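Local coordinates for calcium uptake protein 2, mitochondrial (Homo sapiens, PDB 6LB7), which probably senses calcium through EF-hands and regulates calcium uptake into mitochondria, at residues W210-F213 with F214-T217. Residues are numbered along the deposited sequence; the frame is centred on the assembly and turned at random.
Sequences WLLF and FTNT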
# COMPACT_ATOMS: atom_id res chain seq x y z
N TRP B 210 -2.26 -21.91 -17.89
CA TRP B 210 -2.95 -20.74 -17.33
C TRP B 210 -1.94 -19.75 -16.75
O TRP B 210 -2.00 -18.54 -17.02
CB TRP B 210 -3.94 -21.19 -16.25
CG TRP B 210 -4.51 -20.04 -15.48
CD1 TRP B 210 -5.59 -19.25 -15.83
CD2 TRP B 210 -4.06 -19.55 -14.21
NE1 TRP B 210 -5.81 -18.31 -14.87
CE2 TRP B 210 -4.89 -18.47 -13.86
CE3 TRP B 210 -3.02 -19.91 -13.34
CZ2 TRP B 210 -4.71 -17.74 -12.68
CZ3 TRP B 210 -2.84 -19.18 -12.16
CH2 TRP B 210 -3.69 -18.11 -11.84
N LEU B 211 -0.99 -20.24 -15.95
CA LEU B 211 -0.11 -19.35 -15.20
C LEU B 211 0.76 -18.52 -16.14
O LEU B 211 1.04 -17.35 -15.87
CB LEU B 211 0.75 -20.16 -14.24
CG LEU B 211 1.74 -19.45 -13.30
CD1 LEU B 211 1.01 -18.60 -12.33
CD2 LEU B 211 2.59 -20.48 -12.55
N LEU B 212 1.19 -19.11 -17.25
CA LEU B 212 2.11 -18.50 -18.20
C LEU B 212 1.39 -17.84 -19.37
O LEU B 212 2.05 -17.38 -20.30
CB LEU B 212 3.09 -19.57 -18.73
CG LEU B 212 4.05 -20.16 -17.70
CD1 LEU B 212 4.78 -21.38 -18.25
CD2 LEU B 212 5.05 -19.08 -17.30
N PHE B 213 0.07 -17.79 -19.34
CA PHE B 213 -0.69 -17.36 -20.51
C PHE B 213 -0.37 -15.92 -20.92
O PHE B 213 -0.39 -15.60 -22.11
CB PHE B 213 -2.17 -17.51 -20.23
CG PHE B 213 -3.03 -17.38 -21.46
CD1 PHE B 213 -2.99 -18.33 -22.45
CD2 PHE B 213 -3.88 -16.30 -21.60
CE1 PHE B 213 -3.79 -18.21 -23.57
CE2 PHE B 213 -4.68 -16.18 -22.73
CZ PHE B 213 -4.64 -17.13 -23.71
N PHE B 214 -0.08 -15.04 -19.96
CA PHE B 214 0.24 -13.65 -20.26
C PHE B 214 1.74 -13.35 -20.19
O PHE B 214 2.14 -12.19 -20.07
CB PHE B 214 -0.54 -12.72 -19.33
CG PHE B 214 -2.02 -12.74 -19.57
CD1 PHE B 214 -2.55 -12.17 -20.72
CD2 PHE B 214 -2.88 -13.35 -18.68
CE1 PHE B 214 -3.93 -12.19 -20.96
CE2 PHE B 214 -4.24 -13.39 -18.90
CZ PHE B 214 -4.77 -12.81 -20.05
N THR B 215 2.57 -14.39 -20.26
CA THR B 215 4.01 -14.26 -20.08
C THR B 215 4.70 -14.43 -21.44
O THR B 215 4.69 -15.52 -22.01
CB THR B 215 4.53 -15.31 -19.10
OG1 THR B 215 4.02 -15.02 -17.80
CG2 THR B 215 6.06 -15.30 -19.08
N ASN B 216 5.31 -13.35 -21.92
CA ASN B 216 6.01 -13.31 -23.20
C ASN B 216 7.38 -12.66 -23.02
O ASN B 216 7.84 -11.88 -23.85
CB ASN B 216 5.17 -12.57 -24.24
CG ASN B 216 5.65 -12.79 -25.65
OD1 ASN B 216 6.05 -13.89 -26.03
ND2 ASN B 216 5.61 -11.73 -26.45
N THR B 217 8.05 -12.96 -21.92
CA THR B 217 9.31 -12.33 -21.57
C THR B 217 10.49 -13.20 -22.00
O THR B 217 10.33 -14.34 -22.43
CB THR B 217 9.33 -12.05 -20.07
OG1 THR B 217 9.08 -13.28 -19.38
CG2 THR B 217 8.24 -11.08 -19.71
O HOH W 1 1.19 -15.12 -17.41
O HOH W 2 4.05 -18.04 -22.39
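L212 and T215 are the two ends of a type I beta turn that follows the C-terminal end of helix 204-211, in the link to helix 220-230 of this EF-hand family protein; the pair illustrates how a chain leaves a helix while the carbonyls of L211 and L212 still find partners. T215 N donates to L212 O at 3.0 Å, and the nitrogen stands above the carbonyl plane and not on a lone pair. A water bridges the helix end to the turn: it donates to L211 O at 2.7 Å, accepts from F214 N at 2.8 Å and donates to T215 OG1. That hydroxyl, beside the backbone N of T215, is also hydrogen-bonded to N317 OD1 of helix 308-320. A second water bridges the two ends, donating to L212 O and to T215 O, so L212 O receives two hydrogen bonds.

The corner residues carry the aromatic part. F213 and F214 form a T-shaped pair, centroids 5.3 Å apart and planes at 82°, in which the edge of F213 points at a face of F214. Different first torsions turn the two rings toward each other: CG of F213 is anti to its own N (chi1 -168°), whereas CG of F214 sits beside its N (chi1 -68°), and the neighbouring rings converge. F195 meets F213 edge-to-face, and the side chain of R318, in helix 308-320, touches both phenylalanine side chains. L212, meanwhile, packs on Y223, W224 and V227 of helix 220-230, and its CD2 lies 4.2 Å from T215 CB. In the T-shaped pair the leading atom is F213 CD2, offset toward the rim of the F214 ring and 3.9 Å from F214 CZ.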